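Local coordinates for protein macromomycin (Streptomyces macromomyceticus, PDB 2MCM) that binds without covalent linkage the cytotoxic, DNA-cleaving chromophore of the antibiotic auromomycin, for which it is the apoprotein, at residues 15-20 and 63-68; 30-35 and 98-103; 45-50 and 70-75. One frame throughout, in Å; residues are numbered along the deposited sequence. Where two conformers were deposited one is given.

Interaction 1 (15-20 and 63-68)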
ATOM      1  N   GLY A  15       6.802  -3.523 -11.930  1.00 10.03           N
ATOM      2  CA  GLY A  15       5.825  -2.959 -12.857  1.00  9.46           C
ATOM      3  C   GLY A  15       4.601  -3.768 -13.027  1.00  9.44           C
ATOM      4  O   GLY A  15       3.747  -3.647 -13.952  1.00 10.38           O
ATOM      5  N   GLN A  16       4.395  -4.774 -12.158  1.00  8.93           N
ATOM      6  CA  GLN A  16       3.251  -5.659 -12.162  1.00  9.18           C
ATOM      7  C   GLN A  16       2.015  -5.056 -11.519  1.00  8.66           C
ATOM      8  O   GLN A  16       2.174  -4.325 -10.447  1.00  9.73           O
ATOM      9  CB  GLN A  16       3.529  -7.002 -11.394  1.00  8.67           C
ATOM     10  CG  GLN A  16       2.409  -8.016 -11.591  1.00  9.26           C
ATOM     11  CD  GLN A  16       2.907  -9.443 -11.276  1.00  8.79           C
ATOM     12  OE1 GLN A  16       4.062  -9.578 -10.934  1.00 11.89           O
ATOM     13  NE2 GLN A  16       2.078 -10.445 -11.470  1.00 12.05           N
ATOM     14  N   THR A  17       0.855  -5.254 -12.019  1.00  9.18           N
ATOM     15  CA  THR A  17      -0.371  -4.726 -11.428  1.00  9.40           C
ATOM     16  C   THR A  17      -0.896  -5.776 -10.459  1.00 11.69           C
ATOM     17  O   THR A  17      -1.050  -6.926 -10.897  1.00 12.11           O
ATOM     18  CB  THR A  17      -1.519  -4.481 -12.507  1.00 11.73           C
ATOM     19  OG1 THR A  17      -0.977  -3.450 -13.350  1.00 12.61           O
ATOM     20  CG2 THR A  17      -2.808  -3.953 -11.822  1.00 13.03           C
ATOM     21  N   VAL A  18      -1.199  -5.377  -9.214  1.00  9.94           N
ATOM     22  CA  VAL A  18      -1.808  -6.408  -8.296  1.00 10.80           C
ATOM     23  C   VAL A  18      -3.201  -5.904  -7.932  1.00  9.15           C
ATOM     24  O   VAL A  18      -3.488  -4.690  -8.188  1.00 10.31           O
ATOM     25  CB  VAL A  18      -0.931  -6.592  -7.059  1.00 10.34           C
ATOM     26  CG1 VAL A  18       0.474  -7.102  -7.348  1.00 12.46           C
ATOM     27  CG2 VAL A  18      -0.860  -5.354  -6.186  1.00 11.71           C
ATOM     28  N   THR A  19      -4.064  -6.731  -7.392  1.00 10.08           N
ATOM     29  CA  THR A  19      -5.386  -6.257  -7.007  1.00 10.85           C
ATOM     30  C   THR A  19      -5.428  -6.230  -5.439  1.00 10.44           C
ATOM     31  O   THR A  19      -5.053  -7.293  -4.905  1.00 11.05           O
ATOM     32  CB  THR A  19      -6.499  -7.224  -7.532  1.00 13.33           C
ATOM     33  OG1 THR A  19      -6.386  -7.190  -9.009  1.00 15.64           O
ATOM     34  CG2 THR A  19      -7.907  -6.861  -7.022  1.00 13.77           C
ATOM     35  N   VAL A  20      -5.807  -5.130  -4.927  1.00 10.07           N
ATOM     36  CA  VAL A  20      -5.932  -5.020  -3.423  1.00 10.05           C
ATOM     37  C   VAL A  20      -7.408  -5.127  -3.120  1.00 10.51           C
ATOM     38  O   VAL A  20      -8.179  -4.266  -3.596  1.00 11.99           O
ATOM     39  CB  VAL A  20      -5.360  -3.695  -2.956  1.00 11.26           C
ATOM     40  CG1 VAL A  20      -5.519  -3.544  -1.409  1.00 12.27           C
ATOM     41  CG2 VAL A  20      -3.915  -3.495  -3.335  1.00 11.76           C
ATOM     42  N   THR A  63     -12.016  -2.439  -3.921  1.00 12.95           N
ATOM     43  CA  THR A  63     -11.236  -3.393  -4.770  1.00 12.88           C
ATOM     44  C   THR A  63     -10.450  -2.422  -5.685  1.00 13.58           C
ATOM     45  O   THR A  63     -11.182  -1.661  -6.376  1.00 15.70           O
ATOM     46  CB  THR A  63     -12.046  -4.387  -5.635  1.00 14.56           C
ATOM     47  OG1 THR A  63     -12.784  -5.218  -4.724  1.00 18.16           O
ATOM     48  CG2 THR A  63     -11.059  -5.301  -6.438  1.00 16.40           C
ATOM     49  N   ALA A  64      -9.150  -2.447  -5.620  1.00 12.01           N
ATOM     50  CA  ALA A  64      -8.354  -1.534  -6.427  1.00 11.61           C
ATOM     51  C   ALA A  64      -7.133  -2.190  -7.032  1.00 12.04           C
ATOM     52  O   ALA A  64      -6.517  -3.090  -6.474  1.00 12.01           O
ATOM     53  CB  ALA A  64      -7.840  -0.391  -5.504  1.00 12.60           C
ATOM     54  N   GLN A  65      -6.752  -1.647  -8.183  1.00 10.29           N
ATOM     55  CA  GLN A  65      -5.529  -2.081  -8.874  1.00 11.13           C
ATOM     56  C   GLN A  65      -4.407  -1.196  -8.405  1.00  9.39           C
ATOM     57  O   GLN A  65      -4.602   0.058  -8.347  1.00 11.79           O
ATOM     58  CB  GLN A  65      -5.691  -1.998 -10.425  1.00 12.79           C
ATOM     59  CG  GLN A  65      -6.691  -3.044 -10.898  1.00 16.35           C
ATOM     60  CD  GLN A  65      -6.589  -3.205 -12.422  1.00 20.85           C
ATOM     61  OE1 GLN A  65      -5.856  -2.538 -13.169  1.00 22.06           O
ATOM     62  NE2 GLN A  65      -7.413  -4.142 -12.857  1.00 23.48           N
ATOM     63  N   LEU A  66      -3.247  -1.726  -8.188  1.00  7.53           N
ATOM     64  CA  LEU A  66      -2.074  -1.019  -7.767  1.00  7.55           C
ATOM     65  C   LEU A  66      -0.854  -1.515  -8.553  1.00  8.77           C
ATOM     66  O   LEU A  66      -0.666  -2.732  -8.566  1.00  8.88           O
ATOM     67  CB  LEU A  66      -1.870  -1.236  -6.205  1.00  9.77           C
ATOM     68  CG  LEU A  66      -0.614  -0.618  -5.650  1.00 10.12           C
ATOM     69  CD1 LEU A  66      -0.626   0.886  -5.640  1.00 11.08           C
ATOM     70  CD2 LEU A  66      -0.358  -1.129  -4.205  1.00 10.85           C
ATOM     71  N   LYS A  67      -0.103  -0.589  -9.149  1.00  8.53           N
ATOM     72  CA  LYS A  67       1.115  -1.055  -9.856  1.00 10.42           C
ATOM     73  C   LYS A  67       2.259  -1.090  -8.861  1.00 10.01           C
ATOM     74  O   LYS A  67       2.521  -0.004  -8.222  1.00 12.67           O
ATOM     75  CB  LYS A  67       1.373  -0.090 -11.035  1.00 12.51           C
ATOM     76  CG  LYS A  67       2.366  -0.782 -12.003  1.00 17.31           C
ATOM     77  CD  LYS A  67       2.596   0.073 -13.269  1.00 20.00           C
ATOM     78  CE  LYS A  67       1.306   0.281 -14.046  1.00 22.60           C
ATOM     79  NZ  LYS A  67       1.598   0.946 -15.405  1.00 25.24           N
ATOM     80  N   VAL A  68       2.973  -2.177  -8.706  1.00  9.06           N
ATOM     81  CA  VAL A  68       4.082  -2.243  -7.730  1.00  9.45           C
ATOM     82  C   VAL A  68       5.421  -2.309  -8.421  1.00 10.65           C
ATOM     83  O   VAL A  68       5.532  -2.730  -9.598  1.00 10.44           O
ATOM     84  CB  VAL A  68       3.949  -3.456  -6.750  1.00 11.14           C
ATOM     85  CG1 VAL A  68       2.691  -3.252  -5.894  1.00 12.34           C
ATOM     86  CG2 VAL A  68       3.969  -4.777  -7.502  1.00 12.29           C
TER
HETATM   87  O   HOH W   1      -3.238  -3.382 -15.244  1.00 24.40           O
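V18 and L66 face each other as a hydrogen-bonded pair of antiparallel strands, and the backbone bonds around them are the main tie between 15-20 and 63-68. V18 N gives to L66 O at 2.8 Å, and V20 N to A64 O at 2.7 Å; both are returned by the partner's N-H. At one end G15 and Q16 together oppose V68, a G1 bulge in which G15 N donates to V68 O and V68 N to Q16 O. G15 has the positive phi (88°) that this bulge asks of its first residue.

Apolar contacts lie on the buried face. With V18 CG1 anti to the carbonyl carbon (chi1 -62°), V18 CG2 is left between the backbone N and the carbonyl carbon, where it meets V68 CG1 at 4.1 Å, the two side chains crossing at about a right angle; V20 CG2 rests on L66 CB.

On the face of T17, T19 and Q65, T17 CG2 lies 3.6 Å from Q65 OE1, and a water bonded to T17 OG1 reaches this oxygen weakly. The methyls T19 CG2 and T63 CG2 touch at the same distance.

Strand 16-23 is the middle of a three-stranded antiparallel sheet, flanked by 62-68 and by 3-7, whose V4 and V6 touch V20 and V18.

Interaction 2 (30-35 and 98-103)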
ATOM      1  N   VAL A  30     -12.402   7.673   2.931  1.00 10.44           N
ATOM      2  CA  VAL A  30     -11.379   7.606   1.896  1.00 11.21           C
ATOM      3  C   VAL A  30     -10.191   6.839   2.450  1.00 10.75           C
ATOM      4  O   VAL A  30      -9.691   7.223   3.533  1.00 11.82           O
ATOM      5  CB  VAL A  30     -10.922   9.038   1.479  1.00 12.91           C
ATOM      6  CG1 VAL A  30      -9.781   8.919   0.452  1.00 15.19           C
ATOM      7  CG2 VAL A  30     -12.093   9.860   0.940  1.00 14.23           C
ATOM      8  N   TYR A  31      -9.740   5.805   1.750  1.00  9.17           N
ATOM      9  CA  TYR A  31      -8.546   5.059   2.110  1.00  8.72           C
ATOM     10  C   TYR A  31      -7.444   5.298   1.090  1.00  8.67           C
ATOM     11  O   TYR A  31      -7.745   5.348  -0.152  1.00 10.45           O
ATOM     12  CB  TYR A  31      -8.885   3.552   2.183  1.00  8.74           C
ATOM     13  CG  TYR A  31      -9.839   3.263   3.336  1.00  8.80           C
ATOM     14  CD1 TYR A  31     -11.196   3.399   3.210  1.00  8.83           C
ATOM     15  CD2 TYR A  31      -9.274   2.942   4.591  1.00 10.19           C
ATOM     16  CE1 TYR A  31     -12.119   3.178   4.266  1.00 10.69           C
ATOM     17  CE2 TYR A  31     -10.155   2.653   5.641  1.00 10.10           C
ATOM     18  CZ  TYR A  31     -11.491   2.815   5.482  1.00 10.37           C
ATOM     19  OH  TYR A  31     -12.404   2.599   6.517  1.00 12.50           O
ATOM     20  N   HIS A  32      -6.240   5.506   1.489  1.00  8.44           N
ATOM     21  CA  HIS A  32      -5.056   5.693   0.660  1.00  8.81           C
ATOM     22  C   HIS A  32      -4.459   4.325   0.417  1.00 10.48           C
ATOM     23  O   HIS A  32      -4.045   3.638   1.362  1.00 10.70           O
ATOM     24  CB  HIS A  32      -3.996   6.581   1.371  1.00 10.52           C
ATOM     25  CG  HIS A  32      -4.639   7.827   1.924  1.00 12.47           C
ATOM     26  ND1 HIS A  32      -5.254   8.758   1.114  1.00 13.35           N
ATOM     27  CD2 HIS A  32      -4.802   8.253   3.194  1.00 14.07           C
ATOM     28  CE1 HIS A  32      -5.788   9.730   1.909  1.00 15.18           C
ATOM     29  NE2 HIS A  32      -5.470   9.461   3.181  1.00 15.27           N
ATOM     30  N   VAL A  33      -4.415   3.871  -0.821  1.00  7.59           N
ATOM     31  CA  VAL A  33      -3.879   2.557  -1.250  1.00  8.39           C
ATOM     32  C   VAL A  33      -2.477   2.698  -1.683  1.00  8.81           C
ATOM     33  O   VAL A  33      -2.148   3.685  -2.493  1.00  9.28           O
ATOM     34  CB  VAL A  33      -4.778   2.034  -2.401  1.00  8.50           C
ATOM     35  CG1 VAL A  33      -4.240   0.664  -2.850  1.00 10.82           C
ATOM     36  CG2 VAL A  33      -6.233   1.907  -1.989  1.00  9.95           C
ATOM     37  N   GLY A  34      -1.480   1.952  -1.230  1.00  6.21           N
ATOM     38  CA  GLY A  34      -0.105   2.203  -1.705  1.00  8.82           C
ATOM     39  C   GLY A  34       0.851   1.083  -1.348  1.00  8.55           C
ATOM     40  O   GLY A  34       0.495   0.141  -0.604  1.00 10.67           O
ATOM     41  N   GLN A  35       2.041   1.180  -1.887  1.00  7.90           N
ATOM     42  CA  GLN A  35       3.145   0.232  -1.615  1.00  7.87           C
ATOM     43  C   GLN A  35       4.079   0.980  -0.683  1.00  8.46           C
ATOM     44  O   GLN A  35       4.504   2.122  -0.883  1.00  7.85           O
ATOM     45  CB  GLN A  35       3.878  -0.111  -2.944  1.00  9.33           C
ATOM     46  CG  GLN A  35       5.086  -0.995  -2.736  1.00  8.87           C
ATOM     47  CD  GLN A  35       5.883  -1.321  -3.987  1.00  9.36           C
ATOM     48  OE1 GLN A  35       5.494  -0.820  -5.078  1.00  9.57           O
ATOM     49  NE2 GLN A  35       6.925  -2.101  -3.832  1.00  8.84           N
ATOM     50  N   GLY A  98      -4.966   2.596   4.061  1.00  8.64           N
ATOM     51  CA  GLY A  98      -5.219   3.126   5.421  1.00  9.45           C
ATOM     52  C   GLY A  98      -5.902   4.471   5.266  1.00 10.06           C
ATOM     53  O   GLY A  98      -5.706   5.185   4.269  1.00 10.31           O
ATOM     54  N   SER A  99      -6.671   4.847   6.263  1.00 10.39           N
ATOM     55  CA  SER A  99      -7.354   6.143   6.301  1.00 10.23           C
ATOM     56  C   SER A  99      -6.467   7.145   7.051  1.00 10.90           C
ATOM     57  O   SER A  99      -5.396   6.838   7.514  1.00 12.14           O
ATOM     58  CB  SER A  99      -8.719   5.987   6.955  1.00 11.32           C
ATOM     59  OG  SER A  99      -8.452   5.838   8.406  1.00 11.73           O
ATOM     60  N   ASP A 100      -6.982   8.389   7.146  1.00 12.29           N
ATOM     61  CA  ASP A 100      -6.222   9.441   7.852  1.00 16.41           C
ATOM     62  C   ASP A 100      -6.101   9.127   9.356  1.00 16.37           C
ATOM     63  O   ASP A 100      -5.223   9.745   9.975  1.00 19.60           O
ATOM     64  CB  ASP A 100      -6.833  10.805   7.593  1.00 20.22           C
ATOM     65  CG  ASP A 100      -6.586  11.213   6.119  1.00 24.12           C
ATOM     66  OD1 ASP A 100      -5.518  10.907   5.584  1.00 23.85           O
ATOM     67  OD2 ASP A 100      -7.452  11.876   5.516  1.00 27.95           O
ATOM     68  N   SER A 101      -6.886   8.204   9.844  1.00 15.63           N
ATOM     69  CA  SER A 101      -6.772   7.848  11.291  1.00 15.21           C
ATOM     70  C   SER A 101      -5.968   6.619  11.479  1.00 16.44           C
ATOM     71  O   SER A 101      -5.831   6.082  12.621  1.00 15.11           O
ATOM     72  CB  SER A 101      -8.171   7.666  11.853  1.00 16.48           C
ATOM     73  OG  SER A 101      -8.651   6.390  11.405  0.70 16.11           O
ATOM     74  N   GLY A 102      -5.405   6.027  10.425  1.00 13.25           N
ATOM     75  CA  GLY A 102      -4.585   4.838  10.592  1.00 14.70           C
ATOM     76  C   GLY A 102      -5.413   3.583  10.598  1.00 13.77           C
ATOM     77  O   GLY A 102      -4.822   2.466  10.731  1.00 18.36           O
ATOM     78  N   GLU A 103      -6.676   3.625  10.344  1.00 12.47           N
ATOM     79  CA  GLU A 103      -7.516   2.433  10.228  1.00 13.31           C
ATOM     80  C   GLU A 103      -7.210   1.761   8.868  1.00 15.19           C
ATOM     81  O   GLU A 103      -7.271   2.442   7.796  1.00 12.71           O
ATOM     82  CB  GLU A 103      -8.986   2.871  10.185  1.00 14.83           C
ATOM     83  CG  GLU A 103      -9.915   1.692  10.198  1.00 19.17           C
ATOM     84  CD  GLU A 103     -11.289   1.693   9.702  1.00 23.53           C
ATOM     85  OE1 GLU A 103     -11.819   2.483   8.979  1.00 23.59           O
ATOM     86  OE2 GLU A 103     -11.908   0.716  10.244  1.00 27.40           O
TER
HETATM   87  O   HOH W   2      -9.089   9.102   5.385  1.00 20.30           O
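Y31 and H32, neighbours on a strand of the immunoglobulin-like beta sandwich of the neocarzinostatin family, send their rings to different parts of the loop 98-103. The close part begins at the backbone. H32 and G98 form a hydrogen-bonded antiparallel pair, with H32 N on G98 O at 2.8 Å and G98 N on H32 O at 3.0 Å. Beyond it Y31, buried, has CG anti to the carbonyl carbon (chi1 -67°), and its ring lies beside the loop. Y31 CD2 comes to 3.6 Å from S99 N, and Y31 OH donates to E103 OE1 at 2.5 Å, from above the carboxylate plane. This hydroxyl also accepts from T26 N, and L25, I62 and L97 pack about the side chain.

On the solvent side S99 to G102 make a type I turn, and S99 OG accepts from S101 N, an ST turn that ties the loop to itself. The link is looser between V30 O and D100 N, where a water donates to the carbonyl and accepts from the amide. A direct tie on this exposed side comes from H32, which bridges two carboxylates, ND1 bonding to D53 OD1 and NE2 to D100, an environment that would probably favour a protonated imidazole. H32 NE2 gives to D100 OD1 at 2.8 Å, the oxygen lying 10° from the ring plane while the nitrogen stands 46° out of the carboxylate plane.

Interaction 3 (45-50 and 70-75)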
ATOM      1  N   GLY A  45       7.537   4.648   4.817  1.00 11.32           N
ATOM      2  CA  GLY A  45       7.663   5.500   3.592  1.00 10.32           C
ATOM      3  C   GLY A  45       6.888   4.787   2.479  1.00 11.30           C
ATOM      4  O   GLY A  45       6.934   3.539   2.429  1.00 11.11           O
ATOM      5  N   CYS A  46       6.224   5.451   1.555  1.00  8.73           N
ATOM      6  CA  CYS A  46       5.443   4.796   0.496  1.00  9.12           C
ATOM      7  C   CYS A  46       5.769   5.454  -0.885  1.00  9.60           C
ATOM      8  O   CYS A  46       6.311   6.560  -0.892  1.00 10.15           O
ATOM      9  CB  CYS A  46       3.946   4.987   0.720  1.00  9.18           C
ATOM     10  SG  CYS A  46       3.421   4.422   2.384  1.00 10.29           S
ATOM     11  N   ASP A  47       5.362   4.804  -1.925  1.00  9.00           N
ATOM     12  CA  ASP A  47       5.554   5.302  -3.333  1.00  9.48           C
ATOM     13  C   ASP A  47       4.370   6.226  -3.607  1.00 10.54           C
ATOM     14  O   ASP A  47       3.269   5.776  -3.820  1.00 10.61           O
ATOM     15  CB  ASP A  47       5.675   4.127  -4.275  1.00  8.50           C
ATOM     16  CG  ASP A  47       6.121   4.574  -5.696  1.00 11.13           C
ATOM     17  OD1 ASP A  47       6.061   5.800  -5.876  1.00 14.84           O
ATOM     18  OD2 ASP A  47       6.500   3.711  -6.463  1.00 13.15           O
ATOM     19  N   ALA A  48       4.683   7.522  -3.693  1.00 11.70           N
ATOM     20  CA  ALA A  48       3.615   8.487  -3.983  1.00 13.77           C
ATOM     21  C   ALA A  48       3.272   8.431  -5.471  1.00 14.95           C
ATOM     22  O   ALA A  48       2.147   8.876  -5.746  1.00 19.29           O
ATOM     23  CB  ALA A  48       4.078   9.913  -3.579  1.00 13.95           C
ATOM     24  N   THR A  49       4.105   7.882  -6.304  1.00 14.76           N
ATOM     25  CA  THR A  49       3.751   7.871  -7.768  1.00 15.24           C
ATOM     26  C   THR A  49       2.720   6.851  -8.099  1.00 15.32           C
ATOM     27  O   THR A  49       1.996   7.018  -9.125  1.00 16.01           O
ATOM     28  CB  THR A  49       5.048   7.686  -8.650  1.00 17.06           C
ATOM     29  OG1 THR A  49       5.488   6.303  -8.546  1.00 18.87           O
ATOM     30  CG2 THR A  49       6.153   8.658  -8.220  1.00 19.30           C
ATOM     31  N   THR A  50       2.568   5.787  -7.325  1.00 12.00           N
ATOM     32  CA  THR A  50       1.593   4.784  -7.651  1.00  9.85           C
ATOM     33  C   THR A  50       0.395   4.707  -6.681  1.00  9.36           C
ATOM     34  O   THR A  50      -0.495   3.931  -6.883  1.00 10.41           O
ATOM     35  CB  THR A  50       2.215   3.339  -7.778  1.00 10.43           C
ATOM     36  OG1 THR A  50       2.910   3.142  -6.489  1.00 10.42           O
ATOM     37  CG2 THR A  50       3.273   3.204  -8.905  1.00 10.54           C
ATOM     38  N   SER A  70       9.807  -3.072  -7.816  1.00 10.38           N
ATOM     39  CA  SER A  70      10.768  -3.747  -6.888  1.00 11.84           C
ATOM     40  C   SER A  70      11.630  -2.778  -6.152  1.00 12.33           C
ATOM     41  O   SER A  70      12.188  -3.183  -5.104  1.00 13.04           O
ATOM     42  CB  SER A  70      11.570  -4.858  -7.586  1.00 14.05           C
ATOM     43  OG  SER A  70      12.239  -4.252  -8.681  1.00 14.97           O
ATOM     44  N   SER A  71      11.790  -1.573  -6.650  1.00 11.64           N
ATOM     45  CA  SER A  71      12.524  -0.500  -5.949  1.00 13.02           C
ATOM     46  C   SER A  71      11.663   0.742  -6.172  1.00 13.25           C
ATOM     47  O   SER A  71      11.060   0.880  -7.294  1.00 13.48           O
ATOM     48  CB  SER A  71      13.937  -0.252  -6.414  1.00 13.56           C
ATOM     49  OG  SER A  71      14.780  -1.368  -6.128  0.60 16.05           O
ATOM     50  N   PHE A  72      11.602   1.631  -5.224  1.00 12.30           N
ATOM     51  CA  PHE A  72      10.797   2.876  -5.420  1.00 12.11           C
ATOM     52  C   PHE A  72      11.407   3.970  -4.579  1.00 13.31           C
ATOM     53  O   PHE A  72      12.217   3.704  -3.689  1.00 12.23           O
ATOM     54  CB  PHE A  72       9.373   2.571  -5.019  1.00 12.93           C
ATOM     55  CG  PHE A  72       9.054   2.247  -3.594  1.00 13.28           C
ATOM     56  CD1 PHE A  72       8.807   3.301  -2.688  1.00 13.41           C
ATOM     57  CD2 PHE A  72       8.986   0.931  -3.124  1.00 14.04           C
ATOM     58  CE1 PHE A  72       8.444   3.037  -1.365  1.00 14.16           C
ATOM     59  CE2 PHE A  72       8.652   0.667  -1.786  1.00 13.57           C
ATOM     60  CZ  PHE A  72       8.438   1.713  -0.924  1.00 13.77           C
ATOM     61  N   GLN A  73      11.047   5.221  -4.872  1.00 13.18           N
ATOM     62  CA  GLN A  73      11.472   6.381  -4.098  1.00 14.15           C
ATOM     63  C   GLN A  73      10.346   6.569  -3.062  1.00 13.42           C
ATOM     64  O   GLN A  73       9.168   6.737  -3.392  1.00 14.70           O
ATOM     65  CB  GLN A  73      11.538   7.680  -4.930  1.00 15.88           C
ATOM     66  CG  GLN A  73      12.660   7.649  -5.968  1.00 18.76           C
ATOM     67  CD  GLN A  73      13.954   7.215  -5.329  1.00 19.47           C
ATOM     68  OE1 GLN A  73      14.346   7.872  -4.293  1.00 21.97           O
ATOM     69  NE2 GLN A  73      14.624   6.154  -5.783  1.00 20.47           N
ATOM     70  N   ALA A  74      10.770   6.458  -1.808  1.00 13.32           N
ATOM     71  CA  ALA A  74       9.759   6.571  -0.735  1.00 14.27           C
ATOM     72  C   ALA A  74       9.603   8.025  -0.282  1.00 14.04           C
ATOM     73  O   ALA A  74      10.618   8.745  -0.297  1.00 14.12           O
ATOM     74  CB  ALA A  74      10.234   5.712   0.435  1.00 12.60           C
ATOM     75  N   VAL A  75       8.354   8.367   0.051  1.00 11.68           N
ATOM     76  CA  VAL A  75       8.079   9.698   0.640  1.00 13.14           C
ATOM     77  C   VAL A  75       7.564   9.397   2.096  1.00 13.13           C
ATOM     78  O   VAL A  75       6.978   8.294   2.244  1.00 14.17           O
ATOM     79  CB  VAL A  75       7.149  10.573  -0.157  1.00 15.61           C
ATOM     80  CG1 VAL A  75       7.652  10.703  -1.608  1.00 17.09           C
ATOM     81  CG2 VAL A  75       5.740   9.989  -0.214  1.00 14.77           C
TER
HETATM   82  O   HOH W   3       7.318   8.419  -4.473  1.00 22.14           O
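C46 and V75 pair as a hydrogen-bonded antiparallel couple between short strands inclined at 129°, with C46 N on V75 O at 3.0 Å and V75 N on C46 O at 2.9 Å. G45 CA passes V75 O at 3.2 Å in a CA-H...O contact, and A74 CB lies over the backbone of G45, 4.0 Å from G45 C.

With CG between its backbone N and carbonyl carbon (chi1 66°), F72 starts its ring beside D47: F72 CD1 reaches D47 CB at 3.6 Å, and F72 CE1 is equally near C46 C. D47 OD2 comes to 3.4 Å from F72 CB; the two side chains slide past each other in opposite directions, their carboxylate and ring planes only 7° apart.

D47 heads an Asx turn: its OD1 accepts from both T49 N and T49 OG1, which approach from one face of the carboxylate and fix its rotation. A water accepts from A48 N and donates to Q73 O, joining the turn to strand 71-76. C46 is bound to C36 by a disulfide, so 43-47 is fastened covalently to strand 30-40, its other neighbour in the sheet. Beyond the paired backbones, A48 CB touches V75 CG2 at 3.8 Å.

The three contacts illustrate how one beta sandwich uses different chemistry in different places. Interaction 1 lies within the three-stranded sheet, whereas interactions 2 and 3 belong to the larger one and meet there through strand 30-40, where Q35 O is a probable partner of D47 N. The two sheets face each other, L66 CD2 packing on G34 and V20 CG2 on V33 CG1; the turn of interaction 3 meets L66 CD1 through T50 O. Interactions 1 and 3 are partly buried; the first relies on regular strand pairing, the third on a single backbone pair with an aromatic ring beside it. Interaction 2 is mainly a surface contact, and there side-chain hydrogen bonds to carboxylates do much of the joining.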